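Local coordinates for exopolysaccharide biosynthesis protein (PDB 6TGF) that modifies the glycan of bacterial biofilms, probably by hydrolysis, and is built around a tailspike-like parallel beta-helix, at residues L236-F241 with A252-A257; C270-A275 with R294-M299; Y304-T309 with N331-G336; V327-L332 with A361-N366. All coordinates share one frame; numbering follows the deposited sequence.

Interactions 1, 2 and 3 come in series along the first turns of the parallel beta-helix; interaction 4 begins on the stretch where interaction 3 ends. Interaction 1 packs a loop on helix 252-265, beside strand 271-272. Interaction 2 pairs that strand with strand 290-296, and its centre lies about 10 Å from that of interaction 1. Strand 290-296 then pairs with 327-330, the first strand of interaction 4. Interaction 3 joins strands 308-311 and 332-335. Interactions 3 and 4 share Asn-331 and Leu-332, where the chain turns a corner, and their centres are about 7 Å apart. Interactions 2, 3 and 4 touch the second subunit, and interaction 3 also the third, so these turns lie at chain interfaces.

Interaction 1 (L236-F241 with A252-A257); sequences LSLFDF and APAIKA. With EDO (1,2-ethanediol), chain C.
The carbonyl oxygen of Phe-241 is approached by Ala-254 on helix 252-265 and by a bound 1,2-ethanediol. Ala-254 CB lies 3.4 Å from Phe-241 O. Ala-254 CA adds a CA-H...O contact to the same oxygen. The diol, probably from the crystallisation liquor, gives it a weak hydrogen bond through O1.

The rest of the contact across the segments is mainly apolar. Phe-241 CB packs on CB of Ala-254. Farther along the helix, Phe-241 CD2 comes 3.7 Å from Ala-257 CB. Leu-238 uses both methyls. Its CD1 is 3.6 Å from Ile-255 CG1, and its CD2 is also 3.6 Å from Ile-255 CA. CG of Leu-238, which carries these two methyls, is placed anti to the carbonyl carbon (chi1 -75°).

Within the loop, Asp-240 OD2 accepts from Ser-237 N at 3.0 Å, and Asp-240 OD1 makes a salt bridge to Arg-228. The carbonyl of Ser-237 sits in the plane of the Phe-241 ring, at its edge. Leu-238 and Ile-255 also touch Val-271 of the first strand pair, so the helix lies against the start of the beta-helix. The contact is therefore held by buried apolar packing, with no conventional hydrogen bond between loop and helix segment.

Interaction 2 (C270-A275 with R294-M299); sequences CVQFPA and RISGAM
The guanidinium of Arg-294 meets the side-chain amide of Gln-272 at its edge, with the two planes 44° apart. OE1 of Gln-272 lies in the guanidinium plane. It accepts from both terminal nitrogens, Arg-294 NH2 at 2.9 Å and Arg-294 NH1 at 3.2 Å. The other flat group, the ring of Phe-273, has Ser-296 O and Ile-295 CG1 at its edge. Phe-278 meets that ring edge-to-face.

Gln-272 and Arg-294 sit on neighbouring parallel strands of the beta-helix, and Phe-273 just follows the first. Three backbone bonds link the segments: Val-271 N to Arg-294 O, Ser-296 N to Val-271 O, and Phe-273 N to Ser-296 O at 3.0 Å. Val-271 and Ile-295 stand side by side on one face, pointing the same way, and CG1 of Val-271 touches CD1 of Ile-295. Gln-272 and Ser-296 take the other face.

The Gln-272 chain leaves with CG anti to the backbone N (chi1 -178°) and then bends at chi2. Its NE2 gives a bond to its neighbour Phe-273 O at 3.1 Å and a weak one to Gly-297 O. Arg-294 has further partners. Its NH1 bonds to Ile-269 O, and its NH2 bonds to OD1 of Asn-301 of the second subunit. Several partners thus fix the rotation of the guanidinium. The methyl of Met-299 packs against the same amide, with Met-299 CE 3.5 Å from Gln-272 OE1.

Interaction 3 (Y304-T309 with N331-G336); sequences YFPATT and NLIFNG
Strands 308-311 and 332-335 run parallel, and Thr-309 pairs with Ile-333, CA to CA 4.4 Å. One backbone hydrogen bond joins the two segments. Ile-333 N gives it to Thr-308 O at 2.9 Å, straight at 180° and in the carbonyl plane. Beside it, Thr-309 CA makes a CA-H...O contact with Ile-333 O. This is a step between successive turns of the beta-helix.

Ile-333 has the largest share of the contact. Its CG1 lies 3.7 Å from Pro-306 CD, placed beside the proline ring by a first torsion that sets CG1 anti to the carbonyl carbon (chi1 -50°). Its CD1 is 3.4 Å from Pro-306 O. Thr-309 OG1 sits by the same residue, 3.6 Å from Ile-333 CB. Before the strand, Pro-306 CB rests on the peptide that follows Asn-331, 3.5 Å from Asn-331 C.

On the buried side, Thr-308 and Leu-332 lie side by side and point the same way. Thr-308 CG2 and Leu-332 CD2 are 3.7 Å apart. The Thr-308 hydroxyl bonds to Pro-274 O of the preceding turn and to Ala-298 N within its own turn. Phe-305 meets Trp-326 of the third subunit edge-to-face. The buried threonine thus packs its methyl on Leu-332, while its hydroxyl has backbone partners.

Interaction 4 (V327-L332 with A361-N366); sequences VEISNL and ACLRFN
Asn-331 N bonds to Ala-361 O at 3.1 Å and weakly to Cys-362 O. Leu-332 N adds a second weak bond to that Cys-362 oxygen, so one carbonyl is approached by two successive N-H groups. On either side the pairing is regular. Ala-361 N gives to Ile-329 O at 3.2 Å, and Arg-364 N gives to Leu-332 O at 3.1 Å. The paired strands run parallel.

The chain turns a corner at Asn-331 and again at Cys-362. Both residues take a left-handed backbone conformation, with phi of 64° and 56°. One corner therefore sits next to the other in neighbouring turns of the beta-helix. Their side chains meet as well: Asn-331 OD1 lies 3.6 Å from Cys-362 CB.

Leu-363 packs its CD2 against the partner strand, 3.8 Å from Ser-330 CA and 3.9 Å from Ile-329 CG2. Ile-329 and Leu-363 cross at about a right angle. Before the corner Ser-330 pairs with Ala-361. After it Leu-332 pairs with Leu-363, and the two leucine side chains turn to the same buried side.

Farther out, Ser-330 OG is hydrogen-bonded to Ser-296 OG of the preceding turn. Glu-328 OE2 accepts from Gly-303 N of the second subunit. Arg-364 makes a cation-pi contact with Tyr-387. Backbone hydrogen bonding thus continues past the corners, though two of the bonds there are weak, while leucine and isoleucine pack on the buried side.

Interaction 1 (L236-F241 with A252-A257)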
loop_
_atom_site.group_PDB
_atom_site.type_symbol
_atom_site.label_atom_id
_atom_site.label_comp_id
_atom_site.label_asym_id
_atom_site.label_seq_id
_atom_site.Cartn_x
_atom_site.Cartn_y
_atom_site.Cartn_z
ATOM N N LEU B 236 3.208 29.395 3.696
ATOM C CA LEU B 236 2.582 30.102 4.848
ATOM C C LEU B 236 2.340 29.095 5.980
ATOM O O LEU B 236 2.087 27.910 5.677
ATOM C CB LEU B 236 1.265 30.756 4.412
ATOM C CG LEU B 236 1.387 32.037 3.586
ATOM C CD1 LEU B 236 0.030 32.450 3.037
ATOM C CD2 LEU B 236 1.985 33.171 4.405
ATOM N N SER B 237 2.429 29.555 7.230
ATOM C CA SER B 237 2.138 28.769 8.459
ATOM C C SER B 237 1.331 29.632 9.435
ATOM O O SER B 237 1.148 30.828 9.149
ATOM C CB SER B 237 3.406 28.254 9.096
ATOM O OG SER B 237 4.153 29.313 9.678
ATOM N N LEU B 238 0.886 29.044 10.549
ATOM C CA LEU B 238 0.067 29.733 11.584
ATOM C C LEU B 238 0.891 30.824 12.279
ATOM O O LEU B 238 0.267 31.728 12.866
ATOM C CB LEU B 238 -0.462 28.706 12.591
ATOM C CG LEU B 238 -1.621 27.838 12.101
ATOM C CD1 LEU B 238 -1.888 26.699 13.071
ATOM C CD2 LEU B 238 -2.880 28.667 11.898
ATOM N N PHE B 239 2.229 30.750 12.220
ATOM C CA PHE B 239 3.152 31.812 12.703
ATOM C C PHE B 239 2.810 33.137 12.008
ATOM O O PHE B 239 2.843 34.186 12.678
ATOM C CB PHE B 239 4.622 31.453 12.456
ATOM C CG PHE B 239 5.244 30.450 13.401
ATOM C CD1 PHE B 239 4.660 30.132 14.620
ATOM C CD2 PHE B 239 6.452 29.848 13.082
ATOM C CE1 PHE B 239 5.254 29.218 15.478
ATOM C CE2 PHE B 239 7.045 28.936 13.941
ATOM C CZ PHE B 239 6.446 28.623 15.139
ATOM N N ASP B 240 2.475 33.079 10.714
ATOM C CA ASP B 240 2.123 34.259 9.878
ATOM C C ASP B 240 0.773 34.837 10.320
ATOM O O ASP B 240 0.531 36.024 10.028
ATOM C CB ASP B 240 2.097 33.902 8.390
ATOM C CG ASP B 240 3.447 33.460 7.852
ATOM O OD1 ASP B 240 4.428 34.204 8.052
ATOM O OD2 ASP B 240 3.507 32.370 7.253
ATOM N N PHE B 241 -0.068 34.032 10.982
ATOM C CA PHE B 241 -1.411 34.427 11.486
ATOM C C PHE B 241 -1.371 34.662 13.004
ATOM O O PHE B 241 -2.446 34.859 13.601
ATOM C CB PHE B 241 -2.454 33.389 11.060
ATOM C CG PHE B 241 -2.817 33.463 9.598
ATOM C CD1 PHE B 241 -2.020 32.859 8.637
ATOM C CD2 PHE B 241 -3.942 34.159 9.180
ATOM C CE1 PHE B 241 -2.346 32.940 7.291
ATOM C CE2 PHE B 241 -4.266 34.241 7.833
ATOM C CZ PHE B 241 -3.470 33.630 6.892
ATOM N N ALA B 252 -5.982 29.356 18.712
ATOM C CA ALA B 252 -7.324 29.209 18.099
ATOM C C ALA B 252 -7.614 30.410 17.201
ATOM O O ALA B 252 -8.064 30.228 16.074
ATOM C CB ALA B 252 -8.385 29.030 19.160
ATOM N N PRO B 253 -7.367 31.667 17.647
ATOM C CA PRO B 253 -7.581 32.838 16.793
ATOM C C PRO B 253 -6.818 32.756 15.462
ATOM O O PRO B 253 -7.397 33.079 14.440
ATOM C CB PRO B 253 -7.056 34.010 17.638
ATOM C CG PRO B 253 -7.193 33.526 19.063
ATOM C CD PRO B 253 -6.895 32.043 18.990
ATOM N N ALA B 254 -5.551 32.329 15.512
ATOM C CA ALA B 254 -4.657 32.158 14.341
ATOM C C ALA B 254 -5.239 31.092 13.406
ATOM O O ALA B 254 -5.313 31.347 12.189
ATOM C CB ALA B 254 -3.266 31.789 14.797
ATOM N N ILE B 255 -5.641 29.947 13.968
ATOM C CA ILE B 255 -6.230 28.790 13.227
ATOM C C ILE B 255 -7.517 29.249 12.530
ATOM O O ILE B 255 -7.695 28.905 11.346
ATOM C CB ILE B 255 -6.465 27.593 14.171
ATOM C CG1 ILE B 255 -5.138 26.978 14.627
ATOM C CG2 ILE B 255 -7.368 26.553 13.520
ATOM C CD1 ILE B 255 -5.259 26.050 15.813
ATOM N N LYS B 256 -8.372 29.994 13.239
ATOM C CA LYS B 256 -9.642 30.559 12.705
ATOM C C LYS B 256 -9.333 31.576 11.598
ATOM O O LYS B 256 -10.041 31.560 10.573
ATOM C CB LYS B 256 -10.462 31.200 13.827
ATOM C CG LYS B 256 -11.065 30.220 14.825
ATOM C CD LYS B 256 -12.162 30.823 15.671
ATOM C CE LYS B 256 -12.521 29.987 16.882
ATOM N NZ LYS B 256 -12.056 30.613 18.143
ATOM N N ALA B 257 -8.318 32.424 11.800
ATOM C CA ALA B 257 -7.889 33.482 10.855
ATOM C C ALA B 257 -7.367 32.847 9.561
ATOM O O ALA B 257 -7.839 33.245 8.473
ATOM C CB ALA B 257 -6.843 34.360 11.495
HETATM C C1 EDO C . -3.230 35.449 16.914
HETATM O O1 EDO C . -4.378 35.834 16.183
HETATM C C2 EDO C . -2.517 36.601 17.529
HETATM O O2 EDO C . -2.754 36.774 18.916
#

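Interaction 2 (C270-A275 with R294-M299)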
loop_
_atom_site.group_PDB
_atom_site.type_symbol
_atom_site.label_atom_id
_atom_site.label_comp_id
_atom_site.label_asym_id
_atom_site.label_seq_id
_atom_site.Cartn_x
_atom_site.Cartn_y
_atom_site.Cartn_z
ATOM N N CYS B 270 -5.098 25.598 3.423
ATOM C CA CYS B 270 -6.058 25.702 4.553
ATOM C C CYS B 270 -5.275 26.038 5.834
ATOM O O CYS B 270 -4.747 27.166 5.896
ATOM C CB CYS B 270 -6.885 24.423 4.635
ATOM S SG CYS B 270 -8.383 24.576 5.641
ATOM N N VAL B 271 -5.163 25.110 6.793
ATOM C CA VAL B 271 -4.499 25.338 8.114
ATOM C C VAL B 271 -3.188 24.541 8.159
ATOM O O VAL B 271 -3.251 23.297 8.176
ATOM C CB VAL B 271 -5.425 24.961 9.287
ATOM C CG1 VAL B 271 -4.814 25.334 10.630
ATOM C CG2 VAL B 271 -6.805 25.588 9.143
ATOM N N GLN B 272 -2.051 25.244 8.191
ATOM C CA GLN B 272 -0.688 24.650 8.242
ATOM C C GLN B 272 0.001 25.086 9.540
ATOM O O GLN B 272 0.303 26.288 9.673
ATOM C CB GLN B 272 0.126 25.081 7.021
ATOM C CG GLN B 272 1.521 24.470 6.963
ATOM C CD GLN B 272 1.478 22.970 6.805
ATOM O OE1 GLN B 272 0.781 22.439 5.943
ATOM N NE2 GLN B 272 2.233 22.271 7.637
ATOM N N PHE B 273 0.233 24.138 10.455
ATOM C CA PHE B 273 1.063 24.318 11.675
ATOM C C PHE B 273 2.539 24.238 11.300
ATOM O O PHE B 273 2.925 23.409 10.479
ATOM C CB PHE B 273 0.788 23.229 12.713
ATOM C CG PHE B 273 -0.504 23.357 13.480
ATOM C CD1 PHE B 273 -1.671 22.780 13.005
ATOM C CD2 PHE B 273 -0.540 24.015 14.700
ATOM C CE1 PHE B 273 -2.853 22.879 13.722
ATOM C CE2 PHE B 273 -1.724 24.117 15.415
ATOM C CZ PHE B 273 -2.878 23.548 14.924
ATOM N N PRO B 274 3.413 25.081 11.893
ATOM C CA PRO B 274 4.849 24.818 11.879
ATOM C C PRO B 274 5.160 23.782 12.968
ATOM O O PRO B 274 4.253 23.421 13.701
ATOM C CB PRO B 274 5.477 26.193 12.149
ATOM C CG PRO B 274 4.415 26.969 12.910
ATOM C CD PRO B 274 3.076 26.326 12.596
ATOM N N ALA B 275 6.408 23.313 13.041
ATOM C CA ALA B 275 6.876 22.350 14.066
ATOM C C ALA B 275 6.767 23.005 15.450
ATOM O O ALA B 275 6.997 24.230 15.540
ATOM C CB ALA B 275 8.287 21.906 13.765
ATOM N N ARG B 294 -8.603 21.135 5.206
ATOM C CA ARG B 294 -7.263 20.520 5.382
ATOM C C ARG B 294 -6.634 21.090 6.658
ATOM O O ARG B 294 -6.812 22.292 6.925
ATOM C CB ARG B 294 -6.380 20.770 4.155
ATOM C CG ARG B 294 -4.944 20.293 4.315
ATOM C CD ARG B 294 -4.068 20.730 3.160
ATOM N NE ARG B 294 -2.668 20.371 3.352
ATOM C CZ ARG B 294 -1.803 21.018 4.132
ATOM N NH1 ARG B 294 -2.178 22.080 4.827
ATOM N NH2 ARG B 294 -0.553 20.594 4.219
ATOM N N ILE B 295 -5.944 20.242 7.420
ATOM C CA ILE B 295 -5.151 20.644 8.616
ATOM C C ILE B 295 -3.956 19.691 8.727
ATOM O O ILE B 295 -4.169 18.466 8.661
ATOM C CB ILE B 295 -6.041 20.683 9.878
ATOM C CG1 ILE B 295 -5.341 21.376 11.049
ATOM C CG2 ILE B 295 -6.539 19.298 10.263
ATOM C CD1 ILE B 295 -6.298 21.985 12.046
ATOM N N SER B 296 -2.741 20.237 8.826
ATOM C CA SER B 296 -1.471 19.467 8.761
ATOM C C SER B 296 -0.418 20.088 9.683
ATOM O O SER B 296 -0.364 21.331 9.771
ATOM C CB SER B 296 -0.972 19.382 7.343
ATOM O OG SER B 296 0.091 18.445 7.235
ATOM N N GLY B 297 0.379 19.240 10.340
ATOM C CA GLY B 297 1.592 19.637 11.080
ATOM C C GLY B 297 2.799 19.698 10.162
ATOM O O GLY B 297 2.647 19.371 8.968
ATOM N N ALA B 298 3.957 20.095 10.702
ATOM C CA ALA B 298 5.227 20.314 9.966
ATOM C C ALA B 298 5.414 19.232 8.895
ATOM O O ALA B 298 5.584 18.055 9.270
ATOM C CB ALA B 298 6.383 20.331 10.933
ATOM N N MET B 299 5.381 19.625 7.616
ATOM C CA MET B 299 5.532 18.716 6.447
ATOM C C MET B 299 7.013 18.369 6.262
ATOM O O MET B 299 7.665 18.967 5.381
ATOM C CB MET B 299 4.988 19.356 5.163
ATOM C CG MET B 299 3.472 19.409 5.108
ATOM S SD MET B 299 2.845 20.132 3.568
ATOM C CE MET B 299 3.419 21.823 3.730
#

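Interaction 3 (Y304-T309 with N331-G336)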
loop_
_atom_site.group_PDB
_atom_site.type_symbol
_atom_site.label_atom_id
_atom_site.label_comp_id
_atom_site.label_asym_id
_atom_site.label_seq_id
_atom_site.Cartn_x
_atom_site.Cartn_y
_atom_site.Cartn_z
ATOM N N TYR B 304 7.612 8.105 12.368
ATOM C CA TYR B 304 7.040 7.696 13.679
ATOM C C TYR B 304 6.348 8.881 14.358
ATOM O O TYR B 304 5.113 8.821 14.538
ATOM C CB TYR B 304 8.133 7.093 14.565
ATOM C CG TYR B 304 8.756 5.851 13.983
ATOM C CD1 TYR B 304 8.024 4.679 13.865
ATOM C CD2 TYR B 304 10.062 5.851 13.522
ATOM C CE1 TYR B 304 8.578 3.534 13.318
ATOM C CE2 TYR B 304 10.633 4.712 12.974
ATOM C CZ TYR B 304 9.887 3.552 12.871
ATOM O OH TYR B 304 10.441 2.427 12.333
ATOM N N PHE B 305 7.116 9.911 14.725
ATOM C CA PHE B 305 6.667 11.026 15.600
ATOM C C PHE B 305 6.585 12.320 14.795
ATOM O O PHE B 305 7.607 12.856 14.372
ATOM C CB PHE B 305 7.592 11.135 16.812
ATOM C CG PHE B 305 7.593 9.892 17.664
ATOM C CD1 PHE B 305 6.522 9.599 18.493
ATOM C CD2 PHE B 305 8.644 8.992 17.606
ATOM C CE1 PHE B 305 6.516 8.446 19.264
ATOM C CE2 PHE B 305 8.634 7.839 18.379
ATOM C CZ PHE B 305 7.572 7.568 19.207
ATOM N N PRO B 306 5.360 12.838 14.541
ATOM C CA PRO B 306 5.184 14.175 13.973
ATOM C C PRO B 306 5.877 15.269 14.799
ATOM O O PRO B 306 5.972 15.120 16.005
ATOM C CB PRO B 306 3.663 14.387 13.993
ATOM C CG PRO B 306 3.084 12.989 13.978
ATOM C CD PRO B 306 4.080 12.142 14.742
ATOM N N ALA B 307 6.322 16.339 14.133
ATOM C CA ALA B 307 7.065 17.471 14.736
ATOM C C ALA B 307 6.096 18.541 15.259
ATOM O O ALA B 307 6.585 19.567 15.770
ATOM C CB ALA B 307 8.027 18.048 13.727
ATOM N N THR B 308 4.781 18.318 15.140
ATOM C CA THR B 308 3.718 19.227 15.647
ATOM C C THR B 308 2.838 18.476 16.652
ATOM O O THR B 308 2.285 17.421 16.277
ATOM C CB THR B 308 2.877 19.798 14.497
ATOM O OG1 THR B 308 3.755 20.504 13.621
ATOM C CG2 THR B 308 1.777 20.725 14.969
ATOM N N THR B 309 2.714 19.012 17.871
ATOM C CA THR B 309 1.815 18.503 18.941
ATOM C C THR B 309 0.720 19.542 19.214
ATOM O O THR B 309 1.069 20.710 19.475
ATOM C CB THR B 309 2.594 18.166 20.218
ATOM O OG1 THR B 309 3.541 17.146 19.898
ATOM C CG2 THR B 309 1.705 17.692 21.347
ATOM N N ASN B 331 0.166 14.562 10.135
ATOM C CA ASN B 331 1.409 15.008 10.818
ATOM C C ASN B 331 1.069 15.745 12.118
ATOM O O ASN B 331 1.686 16.795 12.372
ATOM C CB ASN B 331 2.259 15.890 9.898
ATOM C CG ASN B 331 2.449 15.296 8.521
ATOM O OD1 ASN B 331 2.688 14.098 8.385
ATOM N ND2 ASN B 331 2.346 16.126 7.495
ATOM N N LEU B 332 0.153 15.206 12.926
ATOM C CA LEU B 332 -0.270 15.826 14.212
ATOM C C LEU B 332 -0.220 14.794 15.342
ATOM O O LEU B 332 -0.746 13.680 15.157
ATOM C CB LEU B 332 -1.682 16.399 14.060
ATOM C CG LEU B 332 -1.801 17.629 13.162
ATOM C CD1 LEU B 332 -3.259 17.943 12.868
ATOM C CD2 LEU B 332 -1.113 18.834 13.786
ATOM N N ILE B 333 0.406 15.167 16.462
ATOM C CA ILE B 333 0.221 14.518 17.794
ATOM C C ILE B 333 -0.838 15.333 18.541
ATOM O O ILE B 333 -0.675 16.563 18.619
ATOM C CB ILE B 333 1.550 14.440 18.576
ATOM C CG1 ILE B 333 2.678 13.845 17.726
ATOM C CG2 ILE B 333 1.355 13.679 19.879
ATOM C CD1 ILE B 333 4.030 13.802 18.405
ATOM N N PHE B 334 -1.901 14.687 19.030
ATOM C CA PHE B 334 -2.909 15.301 19.934
ATOM C C PHE B 334 -2.816 14.634 21.311
ATOM O O PHE B 334 -3.214 13.456 21.438
ATOM C CB PHE B 334 -4.329 15.203 19.368
ATOM C CG PHE B 334 -5.403 15.680 20.317
ATOM C CD1 PHE B 334 -5.264 16.880 21.001
ATOM C CD2 PHE B 334 -6.550 14.932 20.533
ATOM C CE1 PHE B 334 -6.246 17.317 21.877
ATOM C CE2 PHE B 334 -7.533 15.374 21.408
ATOM C CZ PHE B 334 -7.380 16.565 22.078
ATOM N N ASN B 335 -2.297 15.372 22.296
ATOM C CA ASN B 335 -2.225 14.958 23.722
ATOM C C ASN B 335 -3.456 15.515 24.449
ATOM O O ASN B 335 -3.444 16.714 24.794
ATOM C CB ASN B 335 -0.911 15.407 24.369
ATOM C CG ASN B 335 -0.800 15.021 25.829
ATOM O OD1 ASN B 335 -1.445 14.076 26.285
ATOM N ND2 ASN B 335 0.022 15.746 26.572
ATOM N N GLY B 336 -4.470 14.670 24.663
ATOM C CA GLY B 336 -5.755 15.033 25.293
ATOM C C GLY B 336 -5.616 15.350 26.776
ATOM O O GLY B 336 -6.514 16.027 27.311
#

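Interaction 4 (V327-L332 with A361-N366)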
loop_
_atom_site.group_PDB
_atom_site.type_symbol
_atom_site.label_atom_id
_atom_site.label_comp_id
_atom_site.label_asym_id
_atom_site.label_seq_id
_atom_site.Cartn_x
_atom_site.Cartn_y
_atom_site.Cartn_z
ATOM N N VAL B 327 -11.927 16.196 3.728
ATOM C CA VAL B 327 -11.147 16.482 4.970
ATOM C C VAL B 327 -9.812 15.731 4.895
ATOM O O VAL B 327 -9.826 14.531 4.561
ATOM C CB VAL B 327 -11.942 16.103 6.235
ATOM C CG1 VAL B 327 -11.141 16.343 7.507
ATOM C CG2 VAL B 327 -13.272 16.839 6.306
ATOM N N GLU B 328 -8.710 16.428 5.195
ATOM C CA GLU B 328 -7.335 15.863 5.281
ATOM C C GLU B 328 -6.709 16.297 6.614
ATOM O O GLU B 328 -6.559 17.518 6.825
ATOM C CB GLU B 328 -6.490 16.317 4.088
ATOM C CG GLU B 328 -7.126 16.021 2.738
ATOM C CD GLU B 328 -6.304 16.422 1.521
ATOM O OE1 GLU B 328 -5.609 17.458 1.585
ATOM O OE2 GLU B 328 -6.364 15.696 0.507
ATOM N N ILE B 329 -6.396 15.332 7.487
ATOM C CA ILE B 329 -5.617 15.532 8.747
ATOM C C ILE B 329 -4.317 14.731 8.627
ATOM O O ILE B 329 -4.404 13.528 8.314
ATOM C CB ILE B 329 -6.415 15.100 9.995
ATOM C CG1 ILE B 329 -7.882 15.533 9.932
ATOM C CG2 ILE B 329 -5.736 15.604 11.260
ATOM C CD1 ILE B 329 -8.697 15.095 11.128
ATOM N N SER B 330 -3.161 15.355 8.872
ATOM C CA SER B 330 -1.837 14.690 8.748
ATOM C C SER B 330 -0.781 15.362 9.632
ATOM O O SER B 330 -0.861 16.586 9.837
ATOM C CB SER B 330 -1.395 14.634 7.304
ATOM O OG SER B 330 -1.400 15.925 6.711
ATOM N N ASN B 331 0.166 14.562 10.135
ATOM C CA ASN B 331 1.409 15.008 10.818
ATOM C C ASN B 331 1.069 15.745 12.118
ATOM O O ASN B 331 1.686 16.795 12.372
ATOM C CB ASN B 331 2.259 15.890 9.898
ATOM C CG ASN B 331 2.449 15.296 8.521
ATOM O OD1 ASN B 331 2.688 14.098 8.385
ATOM N ND2 ASN B 331 2.346 16.126 7.495
ATOM N N LEU B 332 0.153 15.206 12.926
ATOM C CA LEU B 332 -0.270 15.826 14.212
ATOM C C LEU B 332 -0.220 14.794 15.342
ATOM O O LEU B 332 -0.746 13.680 15.157
ATOM C CB LEU B 332 -1.682 16.399 14.060
ATOM C CG LEU B 332 -1.801 17.629 13.162
ATOM C CD1 LEU B 332 -3.259 17.943 12.868
ATOM C CD2 LEU B 332 -1.113 18.834 13.786
ATOM N N ALA B 361 -3.168 10.591 7.877
ATOM C CA ALA B 361 -1.790 10.056 7.761
ATOM C C ALA B 361 -0.911 10.617 8.885
ATOM O O ALA B 361 -0.975 11.830 9.137
ATOM C CB ALA B 361 -1.223 10.385 6.403
ATOM N N CYS B 362 -0.118 9.754 9.527
ATOM C CA CYS B 362 0.871 10.119 10.577
ATOM C C CYS B 362 0.172 10.885 11.706
ATOM O O CYS B 362 0.469 12.081 11.887
ATOM C CB CYS B 362 2.010 10.927 9.969
ATOM S SG CYS B 362 2.884 10.032 8.657
ATOM N N LEU B 363 -0.731 10.209 12.426
ATOM C CA LEU B 363 -1.515 10.769 13.560
ATOM C C LEU B 363 -1.222 9.958 14.827
ATOM O O LEU B 363 -1.357 8.722 14.775
ATOM C CB LEU B 363 -3.010 10.712 13.223
ATOM C CG LEU B 363 -3.435 11.360 11.904
ATOM C CD1 LEU B 363 -4.930 11.186 11.682
ATOM C CD2 LEU B 363 -3.062 12.833 11.862
ATOM N N ARG B 364 -0.839 10.631 15.917
ATOM C CA ARG B 364 -0.668 10.018 17.263
ATOM C C ARG B 364 -1.745 10.575 18.200
ATOM O O ARG B 364 -1.851 11.810 18.306
ATOM C CB ARG B 364 0.734 10.286 17.819
ATOM C CG ARG B 364 1.844 9.538 17.094
ATOM C CD ARG B 364 3.131 9.448 17.901
ATOM N NE ARG B 364 3.382 8.121 18.457
ATOM C CZ ARG B 364 3.842 7.077 17.768
ATOM N NH1 ARG B 364 4.097 7.185 16.473
ATOM N NH2 ARG B 364 4.041 5.918 18.373
ATOM N N PHE B 365 -2.518 9.690 18.837
ATOM C CA PHE B 365 -3.547 10.028 19.856
ATOM C C PHE B 365 -3.057 9.565 21.233
ATOM O O PHE B 365 -3.131 8.357 21.524
ATOM C CB PHE B 365 -4.894 9.401 19.483
ATOM C CG PHE B 365 -5.368 9.738 18.093
ATOM C CD1 PHE B 365 -5.765 11.027 17.771
ATOM C CD2 PHE B 365 -5.411 8.768 17.102
ATOM C CE1 PHE B 365 -6.197 11.337 16.491
ATOM C CE2 PHE B 365 -5.845 9.080 15.823
ATOM C CZ PHE B 365 -6.237 10.363 15.519
ATOM N N ASN B 366 -2.558 10.502 22.043
ATOM C CA ASN B 366 -2.039 10.247 23.414
ATOM C C ASN B 366 -3.035 10.798 24.438
ATOM O O ASN B 366 -3.313 12.009 24.389
ATOM C CB ASN B 366 -0.657 10.872 23.624
ATOM C CG ASN B 366 0.397 10.322 22.687
ATOM O OD1 ASN B 366 0.364 9.148 22.326
ATOM N ND2 ASN B 366 1.343 11.161 22.297
#